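Local coordinates for Iron(III) ABC transporter, periplasmic iron-compound-binding protein (Vibrio cholerae, PDB 3TEF) that probably binds ferric catecholate siderophores in the periplasm and hands them to an ABC transporter for iron uptake, at residues T14-V22 with G125-A133; K137-I148 with V267-K278. All coordinates share one frame; numbering follows the deposited sequence.

Interaction 1: T14-V22 with G125-A133; sequences TLEQKPQRV and GKVFAIEPA
The turn leading from the N-terminal β-hairpin into the first strand of the N-terminal lobe's parallel sheet meets the C-terminal end of helix 113-128 here, with Lys18 of the turn bound to Val127 of the helix end. Lys18 N donates to Val127 O at 2.7 Å, and the bond is almost straight, 170° at the hydrogen. The N-H thus meets a carbonyl in the last turn of helix 113-128 nearly in line with its C=O. Gln17 lends a weaker touch to the same acceptor, its CA lying 3.5 Å from Val127 O. Beside this polar point sits an apolar cluster. The Pro19 ring crosses both helix side chains at about a right angle: its CD rests 3.6 Å from Val127 CG1, and its CG lies 3.7 Å from Phe128 CE1. Val127 CG1, anti to the backbone N (chi1 166°), touches the proline and also lies over one face of the Phe128 ring, offset toward the rim. Val22 comes to the edge of that ring, where its CG2 stands in the ring plane, 3.9 Å from Phe128 CZ. On the outer side the aliphatic part of Lys18 lies over the helix end, with CG 3.6 Å from Phe128 O and CD 3.8 Å from Ala129 CB. Ala129 has positive phi and breaks the helix before Ile130 takes the N-cap position of helix 131-154. Around the contact, Leu82 of strand 82-85 touches Leu15, Pro19, Val127 and Phe128, and Ile6 of strand 3-8 reaches Val127. The backbone of Val22 pairs with Val41, so the chain passes directly from this cluster into the parallel sheet.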
loop_
_atom_site.group_PDB
_atom_site.type_symbol
_atom_site.label_atom_id
_atom_site.label_comp_id
_atom_site.label_asym_id
_atom_site.label_seq_id
_atom_site.Cartn_x
_atom_site.Cartn_y
_atom_site.Cartn_z
ATOM N N THR A 14 23.196 0.542 6.713
ATOM C CA THR A 14 24.252 -0.177 6.012
ATOM C C THR A 14 24.288 -1.634 6.461
ATOM O O THR A 14 24.228 -1.931 7.655
ATOM C CB THR A 14 25.627 0.483 6.241
ATOM O OG1 THR A 14 25.596 1.827 5.739
ATOM C CG2 THR A 14 26.717 -0.298 5.527
ATOM N N LEU A 15 24.355 -2.544 5.496
ATOM C CA LEU A 15 24.459 -3.962 5.798
ATOM C C LEU A 15 25.137 -4.696 4.653
ATOM O O LEU A 15 25.155 -4.226 3.512
ATOM C CB LEU A 15 23.074 -4.576 6.053
ATOM C CG LEU A 15 22.176 -4.684 4.826
ATOM C CD1 LEU A 15 21.135 -5.798 5.012
ATOM C CD2 LEU A 15 21.520 -3.347 4.522
ATOM N N GLU A 16 25.697 -5.853 4.969
ATOM C CA GLU A 16 26.241 -6.745 3.958
ATOM C C GLU A 16 25.151 -7.260 3.013
ATOM O O GLU A 16 24.053 -7.627 3.441
ATOM C CB GLU A 16 26.948 -7.907 4.645
ATOM C CG GLU A 16 27.464 -8.980 3.706
ATOM C CD GLU A 16 28.245 -10.050 4.446
ATOM O OE1 GLU A 16 29.053 -9.686 5.331
ATOM O OE2 GLU A 16 28.039 -11.250 4.154
ATOM N N GLN A 17 25.450 -7.284 1.721
ATOM C CA GLN A 17 24.498 -7.800 0.742
ATOM C C GLN A 17 24.062 -9.238 1.004
ATOM O O GLN A 17 24.782 -10.026 1.626
ATOM C CB GLN A 17 25.068 -7.691 -0.670
ATOM C CG GLN A 17 24.629 -6.454 -1.406
ATOM C CD GLN A 17 25.068 -6.467 -2.859
ATOM O OE1 GLN A 17 24.300 -6.118 -3.759
ATOM N NE2 GLN A 17 26.310 -6.874 -3.094
ATOM N N LYS A 18 22.877 -9.565 0.502
ATOM C CA LYS A 18 22.310 -10.908 0.594
ATOM C C LYS A 18 22.241 -11.429 2.020
ATOM O O LYS A 18 22.811 -12.474 2.339
ATOM C CB LYS A 18 23.056 -11.876 -0.323
ATOM C CG LYS A 18 22.812 -11.564 -1.792
ATOM C CD LYS A 18 24.107 -11.432 -2.571
ATOM C CE LYS A 18 24.626 -12.797 -2.997
ATOM N NZ LYS A 18 23.692 -13.484 -3.937
ATOM N N PRO A 19 21.524 -10.701 2.883
ATOM C CA PRO A 19 21.297 -11.185 4.244
ATOM C C PRO A 19 20.529 -12.499 4.191
ATOM O O PRO A 19 19.576 -12.624 3.417
ATOM C CB PRO A 19 20.448 -10.076 4.876
ATOM C CG PRO A 19 19.812 -9.367 3.720
ATOM C CD PRO A 19 20.835 -9.424 2.623
ATOM N N GLN A 20 20.953 -13.469 4.994
ATOM C CA GLN A 20 20.407 -14.820 4.917
ATOM C C GLN A 20 19.146 -14.999 5.747
ATOM O O GLN A 20 18.253 -15.770 5.381
ATOM C CB GLN A 20 21.469 -15.844 5.325
ATOM C CG GLN A 20 22.642 -15.904 4.357
ATOM C CD GLN A 20 22.191 -16.143 2.925
ATOM O OE1 GLN A 20 22.348 -15.280 2.054
ATOM N NE2 GLN A 20 21.624 -17.317 2.676
ATOM N N ARG A 21 19.081 -14.290 6.865
ATOM C CA ARG A 21 17.945 -14.374 7.776
ATOM C C ARG A 21 17.218 -13.033 7.801
ATOM O O ARG A 21 17.725 -12.044 8.330
ATOM C CB ARG A 21 18.411 -14.773 9.182
ATOM C CG ARG A 21 19.124 -16.130 9.228
ATOM C CD ARG A 21 19.513 -16.511 10.650
ATOM N NE ARG A 21 18.328 -16.646 11.490
ATOM C CZ ARG A 21 17.519 -17.701 11.482
ATOM N NH1 ARG A 21 17.758 -18.728 10.665
ATOM N NH2 ARG A 21 16.466 -17.728 12.284
ATOM N N VAL A 22 16.041 -13.000 7.194
ATOM C CA VAL A 22 15.278 -11.766 7.061
ATOM C C VAL A 22 13.978 -11.883 7.847
ATOM O O VAL A 22 13.238 -12.855 7.695
ATOM C CB VAL A 22 14.936 -11.485 5.586
ATOM C CG1 VAL A 22 14.171 -10.170 5.448
ATOM C CG2 VAL A 22 16.201 -11.476 4.752
ATOM N N GLY A 125 16.377 -4.645 -4.506
ATOM C CA GLY A 125 17.308 -5.120 -5.519
ATOM C C GLY A 125 18.756 -5.012 -5.070
ATOM O O GLY A 125 19.557 -5.931 -5.292
ATOM N N LYS A 126 19.092 -3.892 -4.431
ATOM C CA LYS A 126 20.445 -3.664 -3.938
ATOM C C LYS A 126 20.782 -4.574 -2.764
ATOM O O LYS A 126 21.876 -5.122 -2.687
ATOM C CB LYS A 126 20.647 -2.191 -3.555
ATOM C CG LYS A 126 20.521 -1.239 -4.742
ATOM C CD LYS A 126 20.822 0.210 -4.379
ATOM C CE LYS A 126 19.662 0.868 -3.635
ATOM N NZ LYS A 126 19.889 2.340 -3.433
ATOM N N VAL A 127 19.842 -4.739 -1.844
ATOM C CA VAL A 127 20.092 -5.586 -0.695
ATOM C C VAL A 127 20.356 -7.037 -1.100
ATOM O O VAL A 127 21.237 -7.692 -0.538
ATOM C CB VAL A 127 18.913 -5.528 0.295
ATOM C CG1 VAL A 127 19.004 -6.660 1.315
ATOM C CG2 VAL A 127 18.886 -4.157 0.973
ATOM N N PHE A 128 19.591 -7.537 -2.065
ATOM C CA PHE A 128 19.688 -8.950 -2.432
ATOM C C PHE A 128 20.433 -9.218 -3.732
ATOM O O PHE A 128 20.462 -10.352 -4.212
ATOM C CB PHE A 128 18.295 -9.587 -2.438
ATOM C CG PHE A 128 17.638 -9.550 -1.089
ATOM C CD1 PHE A 128 17.998 -10.464 -0.108
ATOM C CD2 PHE A 128 16.703 -8.575 -0.784
ATOM C CE1 PHE A 128 17.416 -10.422 1.157
ATOM C CE2 PHE A 128 16.111 -8.529 0.479
ATOM C CZ PHE A 128 16.478 -9.451 1.448
ATOM N N ALA A 129 21.050 -8.179 -4.284
ATOM C CA ALA A 129 21.764 -8.304 -5.558
ATOM C C ALA A 129 20.890 -8.913 -6.658
ATOM O O ALA A 129 21.311 -9.822 -7.382
ATOM C CB ALA A 129 23.040 -9.124 -5.371
ATOM N N ILE A 130 19.667 -8.411 -6.781
ATOM C CA ILE A 130 18.785 -8.833 -7.859
ATOM C C ILE A 130 18.301 -7.640 -8.671
ATOM O O ILE A 130 17.148 -7.593 -9.102
ATOM C CB ILE A 130 17.579 -9.636 -7.343
ATOM C CG1 ILE A 130 16.831 -8.840 -6.273
ATOM C CG2 ILE A 130 18.033 -10.968 -6.784
ATOM C CD1 ILE A 130 15.587 -9.547 -5.738
ATOM N N GLU A 131 19.193 -6.679 -8.883
ATOM C CA GLU A 131 18.860 -5.468 -9.624
ATOM C C GLU A 131 18.185 -5.718 -10.987
ATOM O O GLU A 131 17.229 -5.025 -11.338
ATOM C CB GLU A 131 20.113 -4.603 -9.823
ATOM C CG GLU A 131 20.742 -4.106 -8.528
ATOM C CD GLU A 131 21.788 -5.057 -7.956
ATOM O OE1 GLU A 131 21.767 -6.271 -8.283
ATOM O OE2 GLU A 131 22.636 -4.577 -7.169
ATOM N N PRO A 132 18.692 -6.689 -11.772
ATOM C CA PRO A 132 18.095 -6.911 -13.099
ATOM C C PRO A 132 16.621 -7.320 -13.040
ATOM O O PRO A 132 15.809 -6.834 -13.842
ATOM C CB PRO A 132 18.944 -8.051 -13.683
ATOM C CG PRO A 132 20.252 -7.955 -12.954
ATOM C CD PRO A 132 19.866 -7.555 -11.553
ATOM N N ALA A 133 16.281 -8.200 -12.104
ATOM C CA ALA A 133 14.901 -8.645 -11.948
ATOM C C ALA A 133 14.018 -7.484 -11.520
ATOM O O ALA A 133 12.883 -7.342 -11.978
ATOM C CB ALA A 133 14.821 -9.767 -10.932
#

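Interaction 2: K137-I148 with V267-K278; sequences KIEQVDAQFKSI and VKATEQMVADMK
With CG anti to the backbone N (chi1 -163°) and a bend at chi2 of 70°, the side chain of Lys137 swings across to helix 267-279, while Glu271, extended beyond CG, comes from the opposite direction. Lys137 NZ and Glu271 OE2 form a salt bridge, but the modelled hydrogen bond is weak and the position of OE2 is uncertain, so its exact length deserves little trust. The same ammonium also donates to Gln140 OE1 at 3.2 Å, approaching from above the amide carbonyl plane.

Farther along, the two helices run nearly parallel, 26° between their directions and 10.4 Å between their axes, and apolar groups fill the space. Thr270 CG2 stands 3.7 Å from Phe145 CE2, near the ring plane, and 3.9 Å from Val141 CG1. Its hydroxyl is engaged instead with Tyr113 and Gly266 O. Val274 puts CG2 over one face of the Phe145 ring, displaced toward its rim, and CG1 3.7 Å from Gln144 CB, whose side chain crosses the valine at about a right angle. Ile148 CD1 follows, 3.9 Å from Met277 CB and 4.0 Å from Val274 CG1. Trp114 and Phe185 each stack with Phe145, so the ring ties this helix pair to helix 113-128 and to the loop carrying Phe185. Trp260 of helix 257-262 also touches Met277.

The chemistry is therefore graded along the interface. Buried methyl groups of valine, isoleucine and threonine, together with the Phe145 ring, supply the close packing, while the lysine-glutamate pair stays at a partly exposed margin, where solvent would probably weaken the attraction between the charges.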
loop_
_atom_site.group_PDB
_atom_site.type_symbol
_atom_site.label_atom_id
_atom_site.label_comp_id
_atom_site.label_asym_id
_atom_site.label_seq_id
_atom_site.Cartn_x
_atom_site.Cartn_y
_atom_site.Cartn_z
ATOM N N LYS A 137 10.889 -5.733 -13.724
ATOM C CA LYS A 137 9.571 -5.546 -13.135
ATOM C C LYS A 137 9.157 -4.086 -13.211
ATOM O O LYS A 137 8.020 -3.768 -13.569
ATOM C CB LYS A 137 9.562 -5.993 -11.674
ATOM C CG LYS A 137 8.183 -6.204 -11.150
ATOM C CD LYS A 137 7.619 -7.436 -11.828
ATOM C CE LYS A 137 6.142 -7.515 -11.681
ATOM N NZ LYS A 137 5.619 -8.693 -12.421
ATOM N N ILE A 138 10.085 -3.196 -12.867
ATOM C CA ILE A 138 9.810 -1.772 -12.956
ATOM C C ILE A 138 9.411 -1.346 -14.372
ATOM O O ILE A 138 8.423 -0.636 -14.553
ATOM C CB ILE A 138 10.977 -0.921 -12.427
ATOM C CG1 ILE A 138 11.100 -1.117 -10.912
ATOM C CG2 ILE A 138 10.766 0.532 -12.798
ATOM C CD1 ILE A 138 12.309 -0.437 -10.291
ATOM N N GLU A 139 10.167 -1.794 -15.372
ATOM C CA GLU A 139 9.863 -1.428 -16.751
ATOM C C GLU A 139 8.445 -1.851 -17.117
ATOM O O GLU A 139 7.706 -1.098 -17.768
ATOM C CB GLU A 139 10.876 -2.048 -17.718
ATOM C CG GLU A 139 10.512 -1.851 -19.190
ATOM C CD GLU A 139 11.698 -2.046 -20.121
ATOM O OE1 GLU A 139 12.717 -2.623 -19.680
ATOM O OE2 GLU A 139 11.618 -1.616 -21.295
ATOM N N GLN A 140 8.072 -3.055 -16.689
ATOM C CA GLN A 140 6.754 -3.612 -16.974
ATOM C C GLN A 140 5.647 -2.757 -16.361
ATOM O O GLN A 140 4.702 -2.348 -17.038
ATOM C CB GLN A 140 6.660 -5.052 -16.447
ATOM C CG GLN A 140 5.286 -5.681 -16.612
ATOM C CD GLN A 140 5.194 -7.089 -16.038
ATOM O OE1 GLN A 140 6.101 -7.564 -15.347
ATOM N NE2 GLN A 140 4.084 -7.762 -16.324
ATOM N N VAL A 141 5.775 -2.483 -15.068
ATOM C CA VAL A 141 4.731 -1.783 -14.333
ATOM C C VAL A 141 4.656 -0.305 -14.727
ATOM O O VAL A 141 3.570 0.273 -14.829
ATOM C CB VAL A 141 4.947 -1.933 -12.813
ATOM C CG1 VAL A 141 3.967 -1.052 -12.049
ATOM C CG2 VAL A 141 4.804 -3.399 -12.411
ATOM N N ASP A 142 5.812 0.294 -14.971
ATOM C CA ASP A 142 5.877 1.692 -15.379
ATOM C C ASP A 142 5.045 1.944 -16.635
ATOM O O ASP A 142 4.375 2.974 -16.752
ATOM C CB ASP A 142 7.327 2.113 -15.595
ATOM C CG ASP A 142 7.484 3.620 -15.775
ATOM O OD1 ASP A 142 6.885 4.398 -14.995
ATOM O OD2 ASP A 142 8.210 4.026 -16.704
ATOM N N ALA A 143 5.073 1.000 -17.573
ATOM C CA ALA A 143 4.342 1.190 -18.820
ATOM C C ALA A 143 2.842 1.239 -18.569
ATOM O O ALA A 143 2.115 1.992 -19.225
ATOM C CB ALA A 143 4.689 0.095 -19.830
ATOM N N GLN A 144 2.396 0.434 -17.610
ATOM C CA GLN A 144 0.996 0.374 -17.205
ATOM C C GLN A 144 0.540 1.687 -16.559
ATOM O O GLN A 144 -0.522 2.219 -16.899
ATOM C CB GLN A 144 0.770 -0.812 -16.260
ATOM C CG GLN A 144 0.947 -2.191 -16.917
ATOM C CD GLN A 144 0.979 -3.341 -15.914
ATOM O OE1 GLN A 144 1.580 -3.236 -14.842
ATOM N NE2 GLN A 144 0.319 -4.446 -16.259
ATOM N N PHE A 145 1.339 2.199 -15.627
ATOM C CA PHE A 145 1.088 3.512 -15.045
ATOM C C PHE A 145 0.989 4.577 -16.125
ATOM O O PHE A 145 0.070 5.395 -16.120
ATOM C CB PHE A 145 2.195 3.904 -14.067
ATOM C CG PHE A 145 1.957 3.430 -12.651
ATOM C CD1 PHE A 145 1.121 4.141 -11.799
ATOM C CD2 PHE A 145 2.574 2.285 -12.179
ATOM C CE1 PHE A 145 0.900 3.705 -10.490
ATOM C CE2 PHE A 145 2.362 1.847 -10.880
ATOM C CZ PHE A 145 1.522 2.554 -10.034
ATOM N N LYS A 146 1.954 4.574 -17.040
ATOM C CA LYS A 146 2.033 5.621 -18.053
ATOM C C LYS A 146 0.800 5.598 -18.951
ATOM O O LYS A 146 0.256 6.650 -19.306
ATOM C CB LYS A 146 3.306 5.464 -18.891
ATOM C CG LYS A 146 4.601 5.654 -18.114
ATOM C CD LYS A 146 4.742 7.070 -17.587
ATOM C CE LYS A 146 6.026 7.247 -16.760
ATOM N NZ LYS A 146 7.267 6.912 -17.527
ATOM N N SER A 147 0.359 4.399 -19.314
ATOM C CA SER A 147 -0.795 4.254 -20.193
ATOM C C SER A 147 -2.077 4.759 -19.526
ATOM O O SER A 147 -2.851 5.499 -20.133
ATOM C CB SER A 147 -0.953 2.802 -20.648
ATOM O OG SER A 147 -1.241 1.957 -19.549
ATOM N N ILE A 148 -2.288 4.377 -18.268
ATOM C CA ILE A 148 -3.460 4.831 -17.526
ATOM C C ILE A 148 -3.477 6.344 -17.380
ATOM O O ILE A 148 -4.510 6.988 -17.575
ATOM C CB ILE A 148 -3.500 4.221 -16.111
ATOM C CG1 ILE A 148 -3.690 2.708 -16.193
ATOM C CG2 ILE A 148 -4.594 4.886 -15.288
ATOM C CD1 ILE A 148 -3.320 1.975 -14.917
ATOM N N VAL A 267 4.614 -5.661 -4.614
ATOM C CA VAL A 267 4.623 -5.960 -6.051
ATOM C C VAL A 267 3.237 -6.398 -6.548
ATOM O O VAL A 267 2.666 -5.776 -7.458
ATOM C CB VAL A 267 5.726 -6.977 -6.402
ATOM C CG1 VAL A 267 5.593 -7.474 -7.850
ATOM C CG2 VAL A 267 7.112 -6.364 -6.131
ATOM N N LYS A 268 2.678 -7.436 -5.934
ATOM C CA LYS A 268 1.345 -7.902 -6.312
ATOM C C LYS A 268 0.326 -6.805 -6.045
ATOM O O LYS A 268 -0.617 -6.620 -6.810
ATOM C CB LYS A 268 0.952 -9.161 -5.536
ATOM C CG LYS A 268 1.931 -10.314 -5.669
ATOM C CD LYS A 268 2.148 -10.692 -7.105
ATOM C CE LYS A 268 2.955 -11.976 -7.219
ATOM N NZ LYS A 268 2.801 -12.593 -8.570
ATOM N N ALA A 269 0.538 -6.056 -4.961
ATOM C CA ALA A 269 -0.367 -4.977 -4.613
ATOM C C ALA A 269 -0.418 -3.934 -5.714
ATOM O O ALA A 269 -1.498 -3.496 -6.123
ATOM C CB ALA A 269 0.063 -4.336 -3.276
ATOM N N THR A 270 0.753 -3.559 -6.213
ATOM C CA THR A 270 0.842 -2.521 -7.225
ATOM C C THR A 270 0.245 -3.018 -8.530
ATOM O O THR A 270 -0.436 -2.277 -9.224
ATOM C CB THR A 270 2.287 -2.045 -7.417
ATOM O OG1 THR A 270 2.765 -1.505 -6.180
ATOM C CG2 THR A 270 2.344 -0.972 -8.492
ATOM N N GLU A 271 0.475 -4.285 -8.841
ATOM C CA GLU A 271 -0.163 -4.878 -10.015
ATOM C C GLU A 271 -1.681 -4.878 -9.911
ATOM O O GLU A 271 -2.381 -4.615 -10.900
ATOM C CB GLU A 271 0.398 -6.268 -10.274
ATOM C CG GLU A 271 1.833 -6.161 -10.745
ATOM C CD GLU A 271 2.514 -7.491 -10.884
ATOM O OE1 GLU A 271 2.095 -8.458 -10.215
ATOM O OE2 GLU A 271 3.477 -7.568 -11.670
ATOM N N GLN A 272 -2.190 -5.123 -8.706
ATOM C CA GLN A 272 -3.624 -5.031 -8.460
ATOM C C GLN A 272 -4.163 -3.602 -8.561
ATOM O O GLN A 272 -5.264 -3.390 -9.073
ATOM C CB GLN A 272 -3.992 -5.645 -7.105
ATOM C CG GLN A 272 -5.488 -5.704 -6.834
ATOM C CD GLN A 272 -6.206 -6.669 -7.756
ATOM O OE1 GLN A 272 -5.847 -7.842 -7.831
ATOM N NE2 GLN A 272 -7.204 -6.172 -8.484
ATOM N N MET A 273 -3.408 -2.625 -8.050
ATOM C CA MET A 273 -3.810 -1.230 -8.207
ATOM C C MET A 273 -3.984 -0.896 -9.684
ATOM O O MET A 273 -4.951 -0.246 -10.068
ATOM C CB MET A 273 -2.775 -0.288 -7.586
ATOM C CG MET A 273 -2.642 -0.446 -6.064
ATOM S SD MET A 273 -1.196 0.398 -5.414
ATOM C CE MET A 273 -1.585 2.095 -5.862
ATOM N N VAL A 274 -3.014 -1.306 -10.493
ATOM C CA VAL A 274 -3.097 -1.103 -11.940
ATOM C C VAL A 274 -4.355 -1.761 -12.524
ATOM O O VAL A 274 -5.112 -1.134 -13.280
ATOM C CB VAL A 274 -1.843 -1.641 -12.652
ATOM C CG1 VAL A 274 -2.106 -1.802 -14.149
ATOM C CG2 VAL A 274 -0.662 -0.717 -12.411
ATOM N N ALA A 275 -4.590 -3.013 -12.156
ATOM C CA ALA A 275 -5.780 -3.723 -12.624
ATOM C C ALA A 275 -7.054 -2.983 -12.224
ATOM O O ALA A 275 -7.986 -2.873 -13.022
ATOM C CB ALA A 275 -5.811 -5.151 -12.105
ATOM N N ASP A 276 -7.102 -2.481 -10.992
ATOM C CA ASP A 276 -8.284 -1.763 -10.523
ATOM C C ASP A 276 -8.523 -0.503 -11.348
ATOM O O ASP A 276 -9.663 -0.196 -11.704
ATOM C CB ASP A 276 -8.184 -1.384 -9.037
ATOM C CG ASP A 276 -8.347 -2.570 -8.102
ATOM O OD1 ASP A 276 -8.838 -3.641 -8.534
ATOM O OD2 ASP A 276 -7.997 -2.417 -6.907
ATOM N N MET A 277 -7.451 0.232 -11.638
ATOM C CA MET A 277 -7.560 1.473 -12.400
ATOM C C MET A 277 -7.991 1.187 -13.844
ATOM O O MET A 277 -8.830 1.892 -14.401
ATOM C CB MET A 277 -6.248 2.261 -12.365
ATOM C CG MET A 277 -5.869 2.850 -10.995
ATOM S SD MET A 277 -6.807 4.308 -10.433
ATOM C CE MET A 277 -8.241 3.536 -9.699
ATOM N N LYS A 278 -7.424 0.144 -14.441
ATOM C CA LYS A 278 -7.847 -0.275 -15.780
ATOM C C LYS A 278 -9.354 -0.522 -15.824
ATOM O O LYS A 278 -10.054 -0.033 -16.719
ATOM C CB LYS A 278 -7.089 -1.527 -16.221
ATOM C CG LYS A 278 -5.663 -1.248 -16.677
ATOM C CD LYS A 278 -4.964 -2.524 -17.132
ATOM C CE LYS A 278 -3.603 -2.227 -17.750
ATOM N NZ LYS A 278 -3.724 -1.493 -19.040
#

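Overall arrangement
Interactions 1 and 2 follow each other along the chain, their centres about 24 Å apart. Interaction 1 lies at the junction where helix 113-128 ends and the long helix 131-154 begins, against the turn after strand 11-16, about 22 Å from the centre of the chain. Interaction 2, about 13 Å from that centre, packs the middle of helix 131-154 against the C-terminal helix 267-279. The segments adjoin in sequence but make no other contact. Such a long helix joining two lobes is the hallmark of this family of periplasmic binding proteins, in which the ligand is typically held in the cleft between the lobes. The two contacts thus tie successive stretches of this connection to different parts of the fold.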